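Local coordinates for protein iron-containing alcohol dehydrogenase (Ralstonia eutropha, PDB 3JZD) that probably reduces maleylacetate to 3-oxoadipate with NADH or NADPH, and so serves the breakdown of aromatic compounds, at residues 29-33 with 34-38; 56-59 with 60-63; 171-174 with 175-178; 263-266 with 267-271; 337-341 with 342-346. All blocks are in the same frame, centred on the assembly; numbering follows the deposited sequence.

Overall arrangement
The five contacts fall into two groups, one in the nucleotide-binding part of the subunit and one in the helical part. Contacts 1 and 2 are helix ends beside strands 39-42 and 62-66 of the parallel sheet; their centres lie 11 Å apart, and Val31 CG2 meets Leu58 CD2 at 3.9 Å. Contact 3, near the middle of the chain, is the one beside the cofactor: His178 comes within about 4 Å of NAD. Leu265 of contact 4 packs on Ile176 and Ala177 of contact 3, with centres 12 Å apart. Contact 5 lies another 12 Å on, joined by Tyr271, near a bound calcium. Contacts 1 and 5 are about 50 Å apart between centres.

Contact 1 (29-33 with 34-38); sequences AEVER and LGAKR
Ala36 N reaches back over five residues to Val31 O at 3.1 Å, the outer bond of a Schellman motif at the end of helix 27-33. The inner bond runs from Gly35 N to Glu32 O at 2.8 Å, its donor standing well above the plane of that carbonyl. Leu34 N is shared weakly between Glu30 O and Val31 O, as the helical pattern fades. Gly35 turns the chain out of the helix with a positive phi of 77°, a value that suits a residue without a side chain.

The Schellman motif brings with it a hydrophobic contact across the turn, and here Val31 CG1 lies against Ala36 CB at 3.8 Å. Chi1 of 167° sets CG1 beside the carbonyl carbon, on the side where the chain leaves the helix, and brings it to Ala36, whose small methyl also rests 3.7 Å from Val31 O. In Leu34, chi1 of -70° puts CG beside the residue's own N and lays the chain alongside two carbonyls of the last turn, with CB 3.4 Å from Val31 O and CG 3.5 Å from Glu30 O. In the Rossmann-like fold this turn leads from the helix into strand 39-42, and Val31 and Ala36 rest on Val94 and Cys92 of strand 92-97. Of the charged residues, the buried Glu30 forms a salt bridge with Arg16, while the extended chain of Arg33 crosses the dimer interface, where its NH2 makes a salt bridge with OE2 of Glu11 of the second subunit.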
loop_
_atom_site.group_PDB
_atom_site.type_symbol
_atom_site.label_atom_id
_atom_site.label_comp_id
_atom_site.label_asym_id
_atom_site.label_seq_id
_atom_site.Cartn_x
_atom_site.Cartn_y
_atom_site.Cartn_z
ATOM N N ALA A 29 -2.344 -24.134 -6.412
ATOM C CA ALA A 29 -3.501 -23.248 -6.652
ATOM C C ALA A 29 -3.019 -21.900 -7.243
ATOM O O ALA A 29 -3.668 -21.357 -8.115
ATOM C CB ALA A 29 -4.342 -23.003 -5.356
ATOM N N GLU A 30 -1.866 -21.401 -6.788
ATOM C CA GLU A 30 -1.330 -20.118 -7.304
ATOM C C GLU A 30 -0.770 -20.197 -8.715
ATOM O O GLU A 30 -0.924 -19.272 -9.524
ATOM C CB GLU A 30 -0.314 -19.542 -6.317
ATOM C CG GLU A 30 -0.970 -19.139 -5.013
ATOM C CD GLU A 30 -2.085 -18.077 -5.211
ATOM O OE1 GLU A 30 -1.979 -17.224 -6.119
ATOM O OE2 GLU A 30 -3.045 -18.095 -4.443
ATOM N N VAL A 31 -0.114 -21.301 -9.020
ATOM C CA VAL A 31 0.336 -21.574 -10.390
ATOM C C VAL A 31 -0.888 -21.721 -11.329
ATOM O O VAL A 31 -0.906 -21.129 -12.425
ATOM C CB VAL A 31 1.257 -22.828 -10.417
ATOM C CG1 VAL A 31 1.497 -23.345 -11.830
ATOM C CG2 VAL A 31 2.618 -22.484 -9.720
ATOM N N GLU A 32 -1.901 -22.486 -10.893
ATOM C CA GLU A 32 -3.124 -22.706 -11.687
ATOM C C GLU A 32 -3.800 -21.368 -11.943
ATOM O O GLU A 32 -4.287 -21.136 -13.013
ATOM C CB GLU A 32 -4.114 -23.674 -10.980
ATOM C CG GLU A 32 -3.662 -25.166 -10.903
ATOM C CD GLU A 32 -4.434 -26.058 -9.885
ATOM O OE1 GLU A 32 -5.006 -25.583 -8.864
ATOM O OE2 GLU A 32 -4.426 -27.281 -10.107
ATOM N N ARG A 33 -3.772 -20.474 -10.961
ATOM C CA ARG A 33 -4.412 -19.158 -11.067
ATOM C C ARG A 33 -3.766 -18.315 -12.161
ATOM O O ARG A 33 -4.420 -17.560 -12.842
ATOM C CB ARG A 33 -4.331 -18.476 -9.702
ATOM C CG ARG A 33 -5.205 -17.287 -9.517
ATOM C CD ARG A 33 -5.200 -16.816 -8.054
ATOM N NE ARG A 33 -6.180 -15.726 -7.897
ATOM C CZ ARG A 33 -5.977 -14.458 -8.295
ATOM N NH1 ARG A 33 -4.824 -14.095 -8.850
ATOM N NH2 ARG A 33 -6.926 -13.537 -8.136
ATOM N N LEU A 34 -2.461 -18.462 -12.331
ATOM C CA LEU A 34 -1.732 -17.783 -13.376
ATOM C C LEU A 34 -2.003 -18.437 -14.738
ATOM O O LEU A 34 -1.577 -17.933 -15.758
ATOM C CB LEU A 34 -0.227 -17.843 -13.072
ATOM C CG LEU A 34 0.221 -16.990 -11.900
ATOM C CD1 LEU A 34 1.652 -17.282 -11.534
ATOM C CD2 LEU A 34 0.012 -15.506 -12.251
ATOM N N GLY A 35 -2.722 -19.550 -14.746
ATOM C CA GLY A 35 -2.969 -20.281 -15.972
ATOM C C GLY A 35 -1.764 -21.092 -16.418
ATOM O O GLY A 35 -1.742 -21.576 -17.556
ATOM N N ALA A 36 -0.762 -21.268 -15.545
ATOM C CA ALA A 36 0.451 -22.014 -15.923
ATOM C C ALA A 36 0.250 -23.529 -15.751
ATOM O O ALA A 36 -0.470 -23.974 -14.832
ATOM C CB ALA A 36 1.665 -21.537 -15.118
ATOM N N LYS A 37 0.875 -24.300 -16.645
ATOM C CA LYS A 37 0.793 -25.753 -16.649
ATOM C C LYS A 37 2.119 -26.482 -16.327
ATOM O O LYS A 37 2.089 -27.658 -15.995
ATOM C CB LYS A 37 0.272 -26.242 -18.016
ATOM C CG LYS A 37 -1.115 -25.723 -18.438
ATOM N N ARG A 38 3.270 -25.814 -16.435
ATOM C CA ARG A 38 4.571 -26.490 -16.205
ATOM C C ARG A 38 5.492 -25.519 -15.476
ATOM O O ARG A 38 6.155 -24.710 -16.102
ATOM C CB ARG A 38 5.229 -26.927 -17.519
ATOM C CG ARG A 38 4.533 -28.058 -18.256
ATOM C CD ARG A 38 5.017 -28.177 -19.722
ATOM N NE ARG A 38 4.737 -26.940 -20.477
ATOM C CZ ARG A 38 3.575 -26.626 -21.068
ATOM N NH1 ARG A 38 2.530 -27.463 -21.044
ATOM N NH2 ARG A 38 3.448 -25.453 -21.694
#

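Contact 2 (56-59 with 60-63); sequences DLLG and PLSA
Leu58 O accepts the amide of Leu61 at 2.9 Å, and the bond closes a tight turn over Gly59 and Pro60. One residue further on, Ser62 N is bonded to Gly59 O at 3.0 Å. In both bonds the donor stands above the carbonyl plane, because the turns are tight.

The side chains gather round the same atoms. Leu61 lays its CB 3.3 Å from Leu58 O and approaches Leu58 CB at 4.1 Å, while Ser62 brings its CB to within 4.0 Å of the same Leu58 CB. With chi1 of -67°, Leu61 has its CG anti to the carbonyl carbon and holds one branch, CD1, near Leu58 O as well.

What sets up this geometry is the Gly-Pro pair. Gly59, with phi 59° and psi -124°, occupies the first corner of a type II' turn, where positive phi by itself favours glycine. Pro60 fills the second corner, its ring fixing phi in the range the turn needs.

Further out, the turn is the link from helix 48-58 to strand 62-66, the last step of a beta-alpha-beta unit that starts at strand 39-42. Leu58 points inward onto Ala39 and Val41 of that strand, Leu61 packs on Ala28, and Ser62 OG bonds to Gly64 N. In a type II' turn the closing bond comes from the fourth residue, so Pro60, whose N has no hydrogen to give, costs the turn no bond, while Leu61 N and Ser62 N serve Leu58 O and Gly59 O.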
loop_
_atom_site.group_PDB
_atom_site.type_symbol
_atom_site.label_atom_id
_atom_site.label_comp_id
_atom_site.label_asym_id
_atom_site.label_seq_id
_atom_site.Cartn_x
_atom_site.Cartn_y
_atom_site.Cartn_z
ATOM N N ASP A 56 6.742 -31.500 -5.088
ATOM C CA ASP A 56 5.735 -32.490 -4.788
ATOM C C ASP A 56 4.338 -31.876 -4.652
ATOM O O ASP A 56 3.379 -32.493 -5.066
ATOM C CB ASP A 56 6.085 -33.275 -3.544
ATOM C CG ASP A 56 7.252 -34.248 -3.785
ATOM O OD1 ASP A 56 7.604 -34.516 -4.960
ATOM O OD2 ASP A 56 7.821 -34.733 -2.793
ATOM N N LEU A 57 4.222 -30.692 -4.049
ATOM C CA LEU A 57 2.934 -30.042 -3.957
ATOM C C LEU A 57 2.369 -29.737 -5.365
ATOM O O LEU A 57 1.179 -29.868 -5.588
ATOM C CB LEU A 57 3.004 -28.774 -3.099
ATOM C CG LEU A 57 3.064 -29.064 -1.596
ATOM C CD1 LEU A 57 3.662 -27.923 -0.777
ATOM C CD2 LEU A 57 1.693 -29.386 -1.114
ATOM N N LEU A 58 3.218 -29.366 -6.302
ATOM C CA LEU A 58 2.768 -29.040 -7.657
ATOM C C LEU A 58 2.263 -30.259 -8.422
ATOM O O LEU A 58 1.429 -30.128 -9.326
ATOM C CB LEU A 58 3.892 -28.394 -8.457
ATOM C CG LEU A 58 4.236 -26.987 -8.012
ATOM C CD1 LEU A 58 5.510 -26.520 -8.714
ATOM C CD2 LEU A 58 3.066 -26.047 -8.290
ATOM N N GLY A 59 2.792 -31.430 -8.051
ATOM C CA GLY A 59 2.400 -32.679 -8.632
ATOM C C GLY A 59 2.655 -32.614 -10.117
ATOM O O GLY A 59 3.756 -32.252 -10.506
ATOM N N PRO A 60 1.617 -32.860 -10.937
ATOM C CA PRO A 60 1.801 -32.874 -12.373
ATOM C C PRO A 60 2.046 -31.497 -12.970
ATOM O O PRO A 60 2.381 -31.430 -14.142
ATOM C CB PRO A 60 0.490 -33.481 -12.880
ATOM C CG PRO A 60 -0.485 -33.030 -11.897
ATOM C CD PRO A 60 0.216 -33.141 -10.586
ATOM N N LEU A 61 1.885 -30.426 -12.193
ATOM C CA LEU A 61 2.211 -29.095 -12.659
ATOM C C LEU A 61 3.716 -28.852 -12.606
ATOM O O LEU A 61 4.175 -27.884 -13.149
ATOM C CB LEU A 61 1.538 -28.019 -11.813
ATOM C CG LEU A 61 0.029 -27.897 -11.843
ATOM C CD1 LEU A 61 -0.404 -27.096 -10.672
ATOM C CD2 LEU A 61 -0.425 -27.259 -13.189
ATOM N N SER A 62 4.473 -29.719 -11.939
ATOM C CA SER A 62 5.905 -29.560 -11.789
ATOM C C SER A 62 6.704 -29.840 -13.067
ATOM O O SER A 62 6.534 -30.851 -13.677
ATOM C CB SER A 62 6.415 -30.527 -10.717
ATOM O OG SER A 62 7.825 -30.416 -10.587
ATOM N N ALA A 63 7.578 -28.926 -13.436
ATOM C CA ALA A 63 8.487 -29.092 -14.569
ATOM C C ALA A 63 9.829 -29.582 -14.029
ATOM O O ALA A 63 10.773 -29.701 -14.769
ATOM C CB ALA A 63 8.692 -27.743 -15.306
#

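Contact 3 (171-174 with 175-178); sequences SALN and AIAH
Asn174 stands one helical turn before His178 and meets it through two oxygens. Its backbone O lies over the centre of the imidazole, 3.4 Å above the ring plane, and also accepts a weak bond from His178 N. Its side-chain OD1 comes up to His178 CE1 at 3.2 Å, with amide and ring planes 71° apart. Chi1 of 179° sets Asn174 CG anti to its own N and beside the carbonyl carbon, which carries the amide forward to the ring.

All of this happens within the buried helix 165-182 of the dehydroquinate-synthase-like fold. His178 lies about 4 Å from NAD, consistent with a place in the active-site cleft. In metal-dependent members of the family an aspartate and histidines at the corresponding positions hold the metal; here an asparagine stands in the aspartate's place. Asn174 ND2 makes a weak bond to His257 NE2, and His178 is held at both ring nitrogens, ND1 by His243 and NE2 by Ala124 O.

Ala175 is small enough to lie against Leu203 of helix 190-212; its N is bonded to Ser171 O at 3.1 Å and its CB touches Ala172 O at 3.5 Å. On another side of the helix Leu173 and Ile176 run side by side, pointing the same way, with Leu173 CD2 4.0 Å from Ile176 CD1. Both branched chains reach Leu298 of helix 294-304.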
loop_
_atom_site.group_PDB
_atom_site.type_symbol
_atom_site.label_atom_id
_atom_site.label_comp_id
_atom_site.label_asym_id
_atom_site.label_seq_id
_atom_site.Cartn_x
_atom_site.Cartn_y
_atom_site.Cartn_z
ATOM N N SER A 171 19.857 -10.606 7.690
ATOM C CA SER A 171 18.919 -10.364 6.602
ATOM C C SER A 171 17.856 -9.389 7.114
ATOM O O SER A 171 17.361 -8.592 6.368
ATOM C CB SER A 171 18.251 -11.656 6.133
ATOM O OG SER A 171 17.390 -11.409 5.015
ATOM N N ALA A 172 17.539 -9.454 8.396
ATOM C CA ALA A 172 16.524 -8.586 8.974
ATOM C C ALA A 172 16.994 -7.145 8.947
ATOM O O ALA A 172 16.194 -6.244 8.715
ATOM C CB ALA A 172 16.173 -9.037 10.391
ATOM N N LEU A 173 18.297 -6.924 9.183
ATOM C CA LEU A 173 18.875 -5.567 9.124
ATOM C C LEU A 173 18.996 -5.091 7.691
ATOM O O LEU A 173 18.815 -3.910 7.422
ATOM C CB LEU A 173 20.194 -5.490 9.921
ATOM C CG LEU A 173 19.815 -5.376 11.411
ATOM C CD1 LEU A 173 20.780 -5.950 12.332
ATOM C CD2 LEU A 173 19.554 -3.881 11.708
ATOM N N ASN A 174 19.203 -6.020 6.754
ATOM C CA ASN A 174 19.199 -5.683 5.330
ATOM C C ASN A 174 17.815 -5.075 4.982
ATOM O O ASN A 174 17.715 -4.026 4.348
ATOM C CB ASN A 174 19.543 -6.939 4.542
ATOM C CG ASN A 174 19.542 -6.753 3.051
ATOM O OD1 ASN A 174 19.492 -5.639 2.515
ATOM N ND2 ASN A 174 19.596 -7.857 2.365
ATOM N N ALA A 175 16.752 -5.705 5.450
ATOM C CA ALA A 175 15.400 -5.209 5.190
ATOM C C ALA A 175 15.198 -3.833 5.865
ATOM O O ALA A 175 14.686 -2.922 5.247
ATOM C CB ALA A 175 14.382 -6.210 5.699
ATOM N N ILE A 176 15.628 -3.697 7.129
ATOM C CA ILE A 176 15.513 -2.410 7.836
ATOM C C ILE A 176 16.234 -1.312 7.055
ATOM O O ILE A 176 15.740 -0.205 6.978
ATOM C CB ILE A 176 16.046 -2.487 9.291
ATOM C CG1 ILE A 176 15.054 -3.249 10.150
ATOM C CG2 ILE A 176 16.315 -1.054 9.871
ATOM C CD1 ILE A 176 15.526 -3.617 11.529
ATOM N N ALA A 177 17.382 -1.642 6.456
ATOM C CA ALA A 177 18.129 -0.665 5.646
ATOM C C ALA A 177 17.279 -0.101 4.545
ATOM O O ALA A 177 17.368 1.096 4.276
ATOM C CB ALA A 177 19.425 -1.290 4.984
ATOM N N HIS A 178 16.506 -0.960 3.864
ATOM C CA HIS A 178 15.657 -0.482 2.740
ATOM C C HIS A 178 14.682 0.590 3.248
ATOM O O HIS A 178 14.519 1.663 2.657
ATOM C CB HIS A 178 14.786 -1.590 2.118
ATOM C CG HIS A 178 15.519 -2.833 1.697
ATOM N ND1 HIS A 178 16.812 -2.832 1.216
ATOM C CD2 HIS A 178 15.090 -4.115 1.612
ATOM C CE1 HIS A 178 17.160 -4.067 0.890
ATOM N NE2 HIS A 178 16.133 -4.865 1.122
#

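Contact 4 (263-266 with 267-271); sequences IVLP and HALAY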
loop_
_atom_site.group_PDB
_atom_site.type_symbol
_atom_site.label_atom_id
_atom_site.label_comp_id
_atom_site.label_asym_id
_atom_site.label_seq_id
_atom_site.Cartn_x
_atom_site.Cartn_y
_atom_site.Cartn_z
ATOM N N ILE A 263 26.513 -4.340 9.076
ATOM C CA ILE A 263 27.653 -3.587 9.572
ATOM C C ILE A 263 27.662 -2.152 9.119
ATOM O O ILE A 263 27.926 -1.277 9.907
ATOM C CB ILE A 263 28.978 -4.282 9.138
ATOM C CG1 ILE A 263 29.070 -5.675 9.849
ATOM C CG2 ILE A 263 30.187 -3.362 9.435
ATOM C CD1 ILE A 263 30.001 -6.755 9.148
ATOM N N VAL A 264 27.371 -1.919 7.843
ATOM C CA VAL A 264 27.395 -0.578 7.265
ATOM C C VAL A 264 26.220 0.332 7.714
ATOM O O VAL A 264 26.412 1.528 7.929
ATOM C CB VAL A 264 27.458 -0.677 5.711
ATOM C CG1 VAL A 264 27.265 0.742 5.015
ATOM C CG2 VAL A 264 28.797 -1.344 5.319
ATOM N N LEU A 265 25.019 -0.217 7.877
ATOM C CA LEU A 265 23.866 0.608 8.196
ATOM C C LEU A 265 24.066 1.674 9.304
ATOM O O LEU A 265 23.815 2.839 9.086
ATOM C CB LEU A 265 22.632 -0.252 8.427
ATOM C CG LEU A 265 21.367 0.530 8.696
ATOM C CD1 LEU A 265 20.984 1.302 7.463
ATOM C CD2 LEU A 265 20.218 -0.513 9.138
ATOM N N PRO A 266 24.525 1.293 10.488
ATOM C CA PRO A 266 24.678 2.357 11.450
ATOM C C PRO A 266 25.604 3.538 11.013
ATOM O O PRO A 266 25.344 4.707 11.361
ATOM C CB PRO A 266 25.297 1.617 12.655
ATOM C CG PRO A 266 24.893 0.155 12.492
ATOM C CD PRO A 266 24.976 -0.016 10.997
ATOM N N HIS A 267 26.684 3.226 10.284
ATOM C CA HIS A 267 27.663 4.240 9.858
ATOM C C HIS A 267 27.166 5.068 8.684
ATOM O O HIS A 267 27.496 6.261 8.560
ATOM C CB HIS A 267 29.006 3.563 9.561
ATOM C CG HIS A 267 29.528 2.796 10.733
ATOM N ND1 HIS A 267 29.348 1.431 10.879
ATOM C CD2 HIS A 267 30.092 3.225 11.879
ATOM C CE1 HIS A 267 29.843 1.055 12.042
ATOM N NE2 HIS A 267 30.309 2.124 12.660
ATOM N N ALA A 268 26.384 4.432 7.816
ATOM C CA ALA A 268 25.767 5.143 6.705
ATOM C C ALA A 268 24.711 6.084 7.318
ATOM O O ALA A 268 24.556 7.251 6.892
ATOM C CB ALA A 268 25.140 4.144 5.666
ATOM N N LEU A 269 23.992 5.615 8.340
ATOM C CA LEU A 269 23.014 6.496 8.995
ATOM C C LEU A 269 23.755 7.622 9.731
ATOM O O LEU A 269 23.370 8.786 9.625
ATOM C CB LEU A 269 22.037 5.740 9.905
ATOM C CG LEU A 269 21.094 4.737 9.197
ATOM C CD1 LEU A 269 20.285 3.980 10.164
ATOM C CD2 LEU A 269 20.169 5.407 8.157
ATOM N N ALA A 270 24.830 7.310 10.451
ATOM C CA ALA A 270 25.567 8.380 11.136
ATOM C C ALA A 270 26.040 9.473 10.136
ATOM O O ALA A 270 26.004 10.685 10.445
ATOM C CB ALA A 270 26.767 7.827 11.935
ATOM N N TYR A 271 26.446 9.048 8.937
ATOM C CA TYR A 271 26.943 9.960 7.909
ATOM C C TYR A 271 25.824 10.914 7.454
ATOM O O TYR A 271 26.037 12.104 7.278
ATOM C CB TYR A 271 27.432 9.146 6.716
ATOM C CG TYR A 271 28.099 9.943 5.647
ATOM C CD1 TYR A 271 27.355 10.633 4.697
ATOM C CD2 TYR A 271 29.496 9.972 5.538
ATOM C CE1 TYR A 271 27.968 11.362 3.678
ATOM C CE2 TYR A 271 30.121 10.715 4.517
ATOM C CZ TYR A 271 29.353 11.390 3.594
ATOM O OH TYR A 271 29.966 12.131 2.622
#
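His267 bends its ring back to Ile263 across a proline kink in helix 257-272, part of the all-helical C-terminal domain of the iron-containing alcohol dehydrogenase family. Pro266 N has no hydrogen and makes no bond to the preceding turn. A regular helix would give Ile263 O to His267 N; at the kink that amide turns weakly to Val264 O, and ring ND1 takes up Ile263 O instead, at 3.2 Å and with the oxygen in the ring plane. Chi1 of -57° swings the ring back over the turn. NE2 bonds to Val355 O, and two carbonyl partners are consistent with a buried ring carrying both protons and a positive charge.

The tight part lies beyond the kink. Ala268 N and Leu269 N each take a carbonyl one turn back at 2.9 Å, nearly along the C=O axis, from Val264 and Leu265 respectively. Leu265 packs its CD1 on Leu269 CG at 3.8 Å, and both leucines press on Leu298 of helix 294-304. Val264 and Ala268 meet more loosely, at 4.1 Å between CG1 and CB.

Only Ala270 among the touching residues is exposed. Its CB is 3.5 Å from Pro266 O, which also accepts Ala270 N at 2.8 Å.

Contact 5 (337-341 with 342-346); sequences RPIER and EPIRA
Ile339 and Ile344 meet because their first torsions turn them toward one another: with chi1 -56° Ile339 sets CG2 anti to its N, and with chi1 -76° Ile344 directs CG1 back toward the start of the helix. CG2 and CG1 then touch at 3.7 Å. This is a hydrophobic staple at the N-terminus of helix 341-353: Glu340 occupies the N-cap position, Ile339 precedes it, and Ile344 lies in the first turn. Both chains pack on Leu241 of helix 241-253 and on Leu329.

Glu340 ties the first turn through its backbone, its O accepting Ile344 N at 3.0 Å, while the side chain bends at chi2 and its carboxylate turns from the helix. Arg341 O likewise takes Arg345 N at 2.7 Å. Pro343 suits the first turn, where an amide has no earlier helical carbonyl to seek; its CG lies 3.8 Å from Glu340 CB, and its ring packs on Tyr271.

Arg337 comes to the same proline from the loop. Its chain is extended to NE, and its guanidinium engages the Tyr271 ring in a cation-pi contact while NH1 bonds to Tyr271 O, which fixes the group where it passes Pro343.

On the surface, Arg341 bends at chi3 and folds back over Glu342, though it is modelled in two conformers. In the one given here its side chain is about 5 Å from a calcium ion and from Asp326. Arg345 is held outward by a salt bridge with Asp322 and a bond to Gln349. On the loop side, Arg337 NH2 comes to rest 3.4 Å from Pro343 CB.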
loop_
_atom_site.group_PDB
_atom_site.type_symbol
_atom_site.label_atom_id
_atom_site.label_comp_id
_atom_site.label_asym_id
_atom_site.label_seq_id
_atom_site.Cartn_x
_atom_site.Cartn_y
_atom_site.Cartn_z
ATOM N N ARG A 337 23.336 14.254 2.079
ATOM C CA ARG A 337 24.625 14.944 2.364
ATOM C C ARG A 337 25.639 14.601 1.212
ATOM O O ARG A 337 25.695 13.451 0.739
ATOM C CB ARG A 337 25.137 14.463 3.728
ATOM C CG ARG A 337 26.517 15.015 4.096
ATOM C CD ARG A 337 27.072 14.345 5.313
ATOM N NE ARG A 337 28.488 14.666 5.479
ATOM C CZ ARG A 337 29.253 14.163 6.444
ATOM N NH1 ARG A 337 28.742 13.332 7.314
ATOM N NH2 ARG A 337 30.519 14.507 6.562
ATOM N N PRO A 338 26.422 15.583 0.737
ATOM C CA PRO A 338 27.385 15.268 -0.352
ATOM C C PRO A 338 28.330 14.119 -0.020
ATOM O O PRO A 338 28.691 13.949 1.134
ATOM C CB PRO A 338 28.153 16.594 -0.560
ATOM C CG PRO A 338 27.251 17.648 -0.034
ATOM C CD PRO A 338 26.417 17.025 1.059
ATOM N N ILE A 339 28.632 13.283 -1.017
ATOM C CA ILE A 339 29.534 12.160 -0.856
ATOM C C ILE A 339 30.918 12.779 -1.099
ATOM O O ILE A 339 31.171 13.306 -2.172
ATOM C CB ILE A 339 29.209 11.030 -1.858
ATOM C CG1 ILE A 339 27.736 10.568 -1.741
ATOM C CG2 ILE A 339 30.105 9.839 -1.665
ATOM C CD1 ILE A 339 27.289 10.046 -0.370
ATOM N N GLU A 340 31.776 12.776 -0.081
ATOM C CA GLU A 340 33.146 13.349 -0.148
ATOM C C GLU A 340 34.134 12.312 0.391
ATOM O O GLU A 340 33.827 11.595 1.349
ATOM C CB GLU A 340 33.221 14.664 0.658
ATOM C CG GLU A 340 32.226 15.783 0.250
ATOM C CD GLU A 340 32.519 16.447 -1.131
ATOM O OE1 GLU A 340 33.534 16.111 -1.797
ATOM O OE2 GLU A 340 31.726 17.330 -1.543
ATOM N N ARG A 341 35.343 12.285 -0.170
ATOM C CA ARG A 341 36.380 11.280 0.173
ATOM C C ARG A 341 36.689 11.100 1.651
ATOM O O ARG A 341 36.577 10.028 2.201
ATOM C CB ARG A 341 37.736 11.591 -0.497
ATOM C CG ARG A 341 38.735 10.405 -0.361
ATOM C CD ARG A 341 40.206 10.756 -0.601
ATOM N NE ARG A 341 40.731 11.694 0.397
ATOM C CZ ARG A 341 41.038 11.377 1.654
ATOM N NH1 ARG A 341 40.864 10.142 2.116
ATOM N NH2 ARG A 341 41.497 12.321 2.468
ATOM N N GLU A 342 37.099 12.166 2.307
ATOM C CA GLU A 342 37.509 12.038 3.686
ATOM C C GLU A 342 36.435 11.481 4.611
ATOM O O GLU A 342 36.680 10.518 5.295
ATOM C CB GLU A 342 38.101 13.353 4.226
ATOM C CG GLU A 342 38.683 13.195 5.651
ATOM C CD GLU A 342 39.086 14.517 6.341
ATOM O OE1 GLU A 342 39.983 15.230 5.815
ATOM O OE2 GLU A 342 38.532 14.798 7.441
ATOM N N PRO A 343 35.260 12.105 4.668
ATOM C CA PRO A 343 34.254 11.518 5.532
ATOM C C PRO A 343 33.809 10.104 5.072
ATOM O O PRO A 343 33.438 9.312 5.895
ATOM C CB PRO A 343 33.112 12.531 5.495
ATOM C CG PRO A 343 33.283 13.279 4.167
ATOM C CD PRO A 343 34.792 13.337 4.010
ATOM N N ILE A 344 33.862 9.791 3.783
ATOM C CA ILE A 344 33.554 8.406 3.340
ATOM C C ILE A 344 34.636 7.446 3.817
ATOM O O ILE A 344 34.332 6.340 4.288
ATOM C CB ILE A 344 33.364 8.263 1.804
ATOM C CG1 ILE A 344 31.988 8.806 1.409
ATOM C CG2 ILE A 344 33.522 6.776 1.341
ATOM C CD1 ILE A 344 30.792 8.013 1.918
ATOM N N ARG A 345 35.890 7.886 3.733
ATOM C CA ARG A 345 36.994 7.064 4.192
ATOM C C ARG A 345 36.905 6.823 5.714
ATOM O O ARG A 345 37.248 5.750 6.188
ATOM C CB ARG A 345 38.336 7.700 3.836
ATOM C CG ARG A 345 39.507 6.856 4.342
ATOM C CD ARG A 345 39.531 5.520 3.624
ATOM N NE ARG A 345 40.677 4.725 4.013
ATOM C CZ ARG A 345 40.738 4.013 5.135
ATOM N NH1 ARG A 345 39.728 4.033 6.015
ATOM N NH2 ARG A 345 41.822 3.304 5.403
ATOM N N ALA A 346 36.453 7.821 6.470
ATOM C CA ALA A 346 36.279 7.693 7.933
ATOM C C ALA A 346 35.070 6.769 8.266
ATOM O O ALA A 346 35.103 6.023 9.254
ATOM C CB ALA A 346 36.080 9.107 8.586
#